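Local coordinates for protein deoxyhypusine synthase, putative (Entamoeba histolytica, PDB 7L9R) that probably acts as an NAD-dependent deoxyhypusine synthase, a transferase that in its relatives moves the aminobutyl group of spermidine onto a lysine of the translation factor eIF5A, at residues S52-A57 and P335-K340; S100-T105 and A328-V333; Q168-F173 and D224-T229. One frame throughout, in Å; residues are numbered along the deposited sequence. Where two conformers were deposited one is given.

Contact 1 of 3, residues S52-A57 and P335-K340; sequences SNVGRA and PLIVSK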
# COMPACT_ATOMS: atom_id res chain seq x y z
N SER B 52 -4.13 8.43 -18.91
CA SER B 52 -4.46 9.85 -18.91
C SER B 52 -3.44 10.64 -18.11
O SER B 52 -3.07 11.77 -18.48
CB SER B 52 -5.86 10.06 -18.34
OG SER B 52 -5.91 9.60 -17.01
N ASN B 53 -2.95 10.07 -17.00
CA ASN B 53 -1.93 10.75 -16.20
C ASN B 53 -0.58 10.76 -16.91
O ASN B 53 0.16 11.75 -16.81
CB ASN B 53 -1.81 10.08 -14.84
CG ASN B 53 -3.02 10.33 -13.96
OD1 ASN B 53 -3.68 11.36 -14.10
ND2 ASN B 53 -3.31 9.40 -13.06
N VAL B 54 -0.25 9.68 -17.62
CA VAL B 54 1.00 9.66 -18.38
C VAL B 54 0.98 10.72 -19.47
O VAL B 54 1.99 11.38 -19.73
CB VAL B 54 1.25 8.25 -18.95
CG1 VAL B 54 2.51 8.24 -19.81
CG2 VAL B 54 1.36 7.24 -17.83
N GLY B 55 -0.18 10.92 -20.09
CA GLY B 55 -0.29 11.93 -21.14
C GLY B 55 -0.11 13.34 -20.60
O GLY B 55 0.56 14.17 -21.23
N ARG B 56 -0.72 13.64 -19.45
CA ARG B 56 -0.52 14.94 -18.81
C ARG B 56 0.95 15.15 -18.47
O ARG B 56 1.49 16.25 -18.63
CB ARG B 56 -1.36 15.05 -17.54
CG ARG B 56 -2.85 15.23 -17.73
CD ARG B 56 -3.46 15.82 -16.46
NE ARG B 56 -2.97 17.17 -16.22
CZ ARG B 56 -2.95 17.78 -15.04
NH1 ARG B 56 -3.38 17.17 -13.94
NH2 ARG B 56 -2.49 19.02 -14.96
N ALA B 57 1.62 14.09 -18.00
CA ALA B 57 3.04 14.19 -17.67
C ALA B 57 3.86 14.56 -18.90
O ALA B 57 4.76 15.40 -18.83
CB ALA B 57 3.53 12.88 -17.05
N PRO B 335 11.10 5.89 -19.58
CA PRO B 335 11.71 5.90 -20.92
C PRO B 335 10.69 6.19 -22.01
O PRO B 335 11.01 6.89 -22.98
CB PRO B 335 12.29 4.48 -21.05
CG PRO B 335 12.52 4.04 -19.64
CD PRO B 335 11.35 4.62 -18.88
N LEU B 336 9.46 5.71 -21.85
CA LEU B 336 8.40 6.04 -22.79
C LEU B 336 8.13 7.54 -22.78
O LEU B 336 7.93 8.15 -23.84
CB LEU B 336 7.14 5.25 -22.46
CG LEU B 336 7.29 3.73 -22.33
CD1 LEU B 336 5.92 3.05 -22.18
CD2 LEU B 336 8.10 3.10 -23.47
N ILE B 337 8.09 8.15 -21.59
CA ILE B 337 7.85 9.58 -21.50
C ILE B 337 9.01 10.36 -22.11
O ILE B 337 8.80 11.36 -22.81
CB ILE B 337 7.60 9.98 -20.03
CG1 ILE B 337 6.23 9.46 -19.57
CG2 ILE B 337 7.71 11.49 -19.83
CD1 ILE B 337 5.98 9.62 -18.07
N VAL B 338 10.24 9.92 -21.86
CA VAL B 338 11.41 10.58 -22.44
C VAL B 338 11.32 10.58 -23.97
O VAL B 338 11.62 11.60 -24.62
CB VAL B 338 12.70 9.89 -21.95
CG1 VAL B 338 13.90 10.29 -22.81
CG2 VAL B 338 12.94 10.23 -20.48
N SER B 339 10.88 9.47 -24.56
CA SER B 339 10.81 9.39 -26.01
C SER B 339 9.82 10.38 -26.61
O SER B 339 9.95 10.73 -27.79
CB SER B 339 10.44 7.97 -26.45
OG SER B 339 9.06 7.73 -26.23
N LYS B 340 8.84 10.83 -25.83
CA LYS B 340 7.85 11.80 -26.29
C LYS B 340 8.14 13.21 -25.80
O LYS B 340 7.36 14.13 -26.09
CB LYS B 340 6.44 11.38 -25.83
CG LYS B 340 6.04 9.97 -26.24
CD LYS B 340 5.73 9.87 -27.72
CE LYS B 340 5.31 8.45 -28.10
NZ LYS B 340 4.92 8.34 -29.54
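I337 reaches from helix 330-339 across to helix 51-66 and meets two residues there, V54 and A57. CG1 of V54 sits 3.9 Å from CG1 of I337, and the same valine methyl also lies 4.1 Å from I337 CD1, so one branch of the valine rests against the outer length of the isoleucine chain, the two side chains meeting at a slant. V54 presents CG1 because that branch stands anti to its backbone N (chi1 177°). One helical turn on, the CB of A57 approaches the end of the isoleucine, with I337 CD1 4.2 Å away; the small alanine side chain points at the partner helix. All three residues are buried, and the contact between them is purely apolar. Beyond I337 along the chain, S339 OG donates to L336 O at 2.7 Å, returning the serine side chain to a backbone carbonyl three residues earlier. Further out, V54 and A57 also rest on V326 of strand 322-327, while I337 touches I293 of strand 289-294, and V338 packs on F31 of the second subunit. Two helices thus share one face of a parallel beta-sheet and meet each other over strands 289-294 and 322-327, the layered alpha/beta arrangement of a Rossmann-like domain.

Contact 2 of 3, residues S100-T105 and A328-V333; sequences SGLRDT and AEASLV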
# COMPACT_ATOMS: atom_id res chain seq x y z
N SER B 100 18.51 0.31 -11.90
CA SER B 100 17.86 -0.14 -13.12
C SER B 100 18.55 0.48 -14.33
O SER B 100 19.49 1.29 -14.21
CB SER B 100 16.39 0.24 -13.10
OG SER B 100 16.24 1.60 -13.48
N GLY B 101 18.05 0.15 -15.52
CA GLY B 101 18.55 0.75 -16.74
C GLY B 101 18.27 2.23 -16.86
O GLY B 101 18.79 2.87 -17.79
N LEU B 102 17.45 2.80 -15.97
CA LEU B 102 17.20 4.23 -15.98
C LEU B 102 18.48 5.04 -15.82
O LEU B 102 18.52 6.21 -16.23
CB LEU B 102 16.23 4.63 -14.87
CG LEU B 102 14.75 4.40 -15.10
CD1 LEU B 102 13.98 4.86 -13.85
CD2 LEU B 102 14.28 5.13 -16.33
N ARG B 103 19.50 4.45 -15.20
CA ARG B 103 20.80 5.11 -15.06
C ARG B 103 21.28 5.66 -16.40
O ARG B 103 21.81 6.78 -16.46
CB ARG B 103 21.81 4.12 -14.49
CG ARG B 103 23.19 4.68 -14.29
CD ARG B 103 24.11 4.24 -15.38
NE ARG B 103 25.50 4.48 -15.04
CZ ARG B 103 26.53 3.93 -15.67
NH1 ARG B 103 26.34 3.10 -16.69
NH2 ARG B 103 27.76 4.21 -15.27
N ASP B 104 21.10 4.90 -17.47
CA ASP B 104 21.59 5.34 -18.77
C ASP B 104 20.66 6.35 -19.41
O ASP B 104 21.12 7.24 -20.15
CB ASP B 104 21.82 4.11 -19.63
CG ASP B 104 22.68 3.08 -18.90
OD1 ASP B 104 23.85 3.39 -18.60
OD2 ASP B 104 22.17 1.98 -18.60
N THR B 105 19.37 6.29 -19.10
CA THR B 105 18.47 7.39 -19.45
C THR B 105 18.91 8.68 -18.76
O THR B 105 18.99 9.74 -19.41
CB THR B 105 17.03 7.02 -19.07
OG1 THR B 105 16.67 5.80 -19.71
CG2 THR B 105 16.06 8.12 -19.49
N ALA B 328 2.67 4.78 -11.42
CA ALA B 328 3.31 3.81 -12.30
C ALA B 328 4.75 3.62 -11.85
O ALA B 328 5.27 4.39 -11.03
CB ALA B 328 3.26 4.26 -13.77
N GLU B 329 5.38 2.58 -12.38
CA GLU B 329 6.79 2.31 -12.11
C GLU B 329 7.66 3.02 -13.14
O GLU B 329 7.49 2.83 -14.35
CB GLU B 329 7.05 0.80 -12.10
CG GLU B 329 8.37 0.42 -11.46
CD GLU B 329 9.56 0.81 -12.35
OE1 GLU B 329 9.50 0.48 -13.56
OE2 GLU B 329 10.51 1.46 -11.86
N ALA B 330 8.61 3.83 -12.65
CA ALA B 330 9.33 4.77 -13.51
C ALA B 330 10.18 4.06 -14.55
O ALA B 330 10.26 4.52 -15.70
CB ALA B 330 10.20 5.70 -12.66
N SER B 331 10.84 2.96 -14.19
CA SER B 331 11.73 2.31 -15.15
C SER B 331 10.98 1.79 -16.36
O SER B 331 11.59 1.55 -17.41
CB SER B 331 12.50 1.17 -14.50
OG SER B 331 11.83 -0.06 -14.70
N LEU B 332 9.66 1.63 -16.26
CA LEU B 332 8.84 1.20 -17.39
C LEU B 332 8.25 2.39 -18.15
O LEU B 332 8.33 2.44 -19.39
CB LEU B 332 7.72 0.27 -16.91
N VAL B 333 7.67 3.35 -17.44
CA VAL B 333 6.98 4.45 -18.10
C VAL B 333 7.89 5.63 -18.41
O VAL B 333 7.68 6.33 -19.40
CB VAL B 333 5.77 4.92 -17.28
CG1 VAL B 333 4.77 3.78 -17.11
CG2 VAL B 333 6.22 5.46 -15.93
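L102 turns its CG anti to its own carbonyl carbon (chi1 -80°) and keeps the branch extended, which carries the end of the side chain onto the first turn of helix 330-339. There L102 CD1 lies 3.6 Å from S331 CA, L102 CG is 4.0 Å from S331 CB, and L102 CD1 also reaches A330 CB at 4.1 Å. The leucine therefore rests on backbone as much as on side chain. S100 comes in beside it: OG stands between the backbone N and the carbonyl carbon (chi1 81°), near S331 CB. The S100 OG also accepts from L102 N at 3.0 Å in a fairly straight bond (160°), a capping interaction at the turn into helix 102-111, and it is hydrogen-bonded to M97 O as well, so the serine hydroxyl is held between two backbone groups.

The contact joins the turn leading into helix 102-111 to the N-terminal turn of helix 330-339 in the Rossmann-like alpha/beta domain. Helix 330-339 follows strand 322-327, the edge strand of the parallel sheet within this chain, and its start is capped by E329 in the N-cap position. The E329 carboxylate folds back over the first turn: E329 OE2 accepts from S331 N at 2.8 Å, with the donor lying above the carboxylate plane, while E329 OE1 takes S331 OG at 2.6 Å on its syn side but tilted well out of that plane. Its negative charge at this N-terminus would probably be stabilised by the helix dipole.

M97 of helix 95-99 packs against both L102 and A330, closing the contact from the same chain. The second subunit also takes part: S331 OG is hydrogen-bonded to I49 N of that subunit, and I49 there packs on S100 and E329.

Contact 3 of 3, residues Q168-F173 and D224-T229; sequences QWLKEF and DGLFGT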
# COMPACT_ATOMS: atom_id res chain seq x y z
N GLN B 168 37.38 0.25 -2.98
CA GLN B 168 38.77 0.66 -3.11
C GLN B 168 38.88 2.00 -3.82
O GLN B 168 39.63 2.89 -3.40
CB GLN B 168 39.57 -0.41 -3.86
N TRP B 169 38.11 2.17 -4.90
CA TRP B 169 38.09 3.45 -5.62
C TRP B 169 37.65 4.58 -4.70
O TRP B 169 38.31 5.63 -4.62
CB TRP B 169 37.18 3.34 -6.84
CG TRP B 169 37.28 4.49 -7.80
CD1 TRP B 169 38.08 4.56 -8.91
CD2 TRP B 169 36.57 5.73 -7.74
NE1 TRP B 169 37.90 5.77 -9.54
CE2 TRP B 169 36.98 6.51 -8.85
CE3 TRP B 169 35.63 6.27 -6.85
CZ2 TRP B 169 36.48 7.78 -9.09
CZ3 TRP B 169 35.13 7.54 -7.10
CH2 TRP B 169 35.56 8.28 -8.21
N LEU B 170 36.52 4.40 -4.00
CA LEU B 170 36.03 5.43 -3.10
C LEU B 170 37.06 5.75 -2.02
O LEU B 170 37.24 6.91 -1.65
CB LEU B 170 34.71 5.01 -2.47
CG LEU B 170 33.52 4.90 -3.43
CD1 LEU B 170 32.34 4.24 -2.74
CD2 LEU B 170 33.14 6.28 -3.96
N LYS B 171 37.72 4.72 -1.49
CA LYS B 171 38.69 4.96 -0.43
C LYS B 171 39.91 5.71 -0.94
O LYS B 171 40.42 6.60 -0.26
CB LYS B 171 39.10 3.63 0.21
CG LYS B 171 38.03 3.03 1.10
CD LYS B 171 38.44 1.64 1.58
CE LYS B 171 37.42 1.08 2.54
NZ LYS B 171 37.78 -0.30 2.96
N GLU B 172 40.38 5.38 -2.14
CA GLU B 172 41.50 6.12 -2.71
C GLU B 172 41.12 7.58 -2.94
O GLU B 172 41.93 8.49 -2.70
CB GLU B 172 41.97 5.46 -4.00
CG GLU B 172 42.57 4.08 -3.80
CD GLU B 172 43.10 3.48 -5.08
OE1 GLU B 172 43.66 4.24 -5.90
OE2 GLU B 172 42.95 2.25 -5.27
N PHE B 173 39.88 7.83 -3.38
CA PHE B 173 39.41 9.19 -3.55
C PHE B 173 39.37 9.93 -2.21
O PHE B 173 39.80 11.09 -2.12
CB PHE B 173 38.03 9.18 -4.21
CG PHE B 173 37.28 10.47 -4.11
CD1 PHE B 173 37.58 11.54 -4.93
CD2 PHE B 173 36.23 10.60 -3.21
CE1 PHE B 173 36.87 12.73 -4.85
CE2 PHE B 173 35.51 11.78 -3.12
CZ PHE B 173 35.83 12.85 -3.94
N ASP B 224 25.29 8.22 4.20
CA ASP B 224 24.50 7.11 4.70
C ASP B 224 24.60 5.88 3.81
O ASP B 224 24.04 4.83 4.14
CB ASP B 224 23.02 7.52 4.85
CG ASP B 224 22.18 6.47 5.56
OD1 ASP B 224 22.44 6.17 6.75
OD2 ASP B 224 21.24 5.94 4.93
N GLY B 225 25.30 5.97 2.67
CA GLY B 225 25.47 4.87 1.77
C GLY B 225 26.87 4.29 1.80
O GLY B 225 27.63 4.48 2.76
N LEU B 226 27.23 3.59 0.72
CA LEU B 226 28.53 2.93 0.65
C LEU B 226 29.67 3.92 0.86
O LEU B 226 30.68 3.57 1.48
CB LEU B 226 28.68 2.22 -0.70
CG LEU B 226 29.91 1.33 -0.86
CD1 LEU B 226 29.88 0.21 0.17
CD2 LEU B 226 29.98 0.78 -2.28
N PHE B 227 29.51 5.15 0.37
CA PHE B 227 30.49 6.20 0.66
C PHE B 227 30.74 6.35 2.16
O PHE B 227 31.89 6.47 2.59
CB PHE B 227 30.03 7.54 0.05
CG PHE B 227 31.08 8.63 0.11
CD1 PHE B 227 32.05 8.75 -0.87
CD2 PHE B 227 31.07 9.55 1.15
CE1 PHE B 227 33.00 9.75 -0.81
CE2 PHE B 227 32.02 10.55 1.21
CZ PHE B 227 32.99 10.65 0.23
N GLY B 228 29.67 6.32 2.96
CA GLY B 228 29.85 6.43 4.40
C GLY B 228 30.50 5.19 5.00
O GLY B 228 31.34 5.29 5.89
N THR B 229 30.13 4.01 4.50
CA THR B 229 30.81 2.78 4.91
C THR B 229 32.31 2.87 4.69
O THR B 229 33.10 2.47 5.55
CB THR B 229 30.24 1.59 4.14
OG1 THR B 229 28.82 1.52 4.33
CG2 THR B 229 30.88 0.28 4.62
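The F227 ring stands with one edge toward helix 160-179, and both L170 and F173 meet it there. This is helix-helix packing at the periphery of the Rossmann-like alpha/beta domain, joining helix 160-179 to the start of helix 226-237, where G225 is the N-cap residue. The side chains of F173 and F227 cross at about a right angle, yet the meeting is edge against edge: CE2 of F173 lies 4.0 Å from CE1 of F227, each atom near the plane of the other ring, so neither phenyl offers its face to the other. F227 holds its ring anti to its backbone N (chi1 -172°), which swings the ring out to the partner helix.

L170 divides its two methyls between neighbouring residues. L170 CD2 approaches the edge of the F227 ring, 4.1 Å from F227 CD1, and the leucine slants across the phenylalanine; L170 CD1 goes to L226 and lies 4.2 Å from L226 CD2. The CB of L170 is directed toward the other helix, while that of L226 leaves its backbone to the side.

Around this apolar patch, M195 and M196 of helix 189-200 pack on F173, and I129 of helix 124-130 touches L170. Polar groups lie at its border: K171 NZ forms a salt bridge with E233, further along helix 226-237, and the backbone N of F227, in the first turn of that helix, donates to OE2 of E126 on helix 124-130.

In the fold
Contacts 1 and 2 share helix 330-339: its first turn meets S100-T105 in contact 2, its later turns meet helix 51-66 in contact 1. Their centres are 12 Å apart and they touch directly, P335 CG lying 3.9 Å from L102 CD2. Contact 3 is separate, its centre 36 Å from that of contact 1 and 25 Å from that of contact 2, and it lies across the chain's centre from contact 1. Along the chain the three are nested, contact 3 within the loop closed by contact 2 and that within contact 1. The last helix of the chain, 330-339, thus packs back on helix 51-66 and on the turn into helix 102-111, with the second subunit touching contacts 1 and 2.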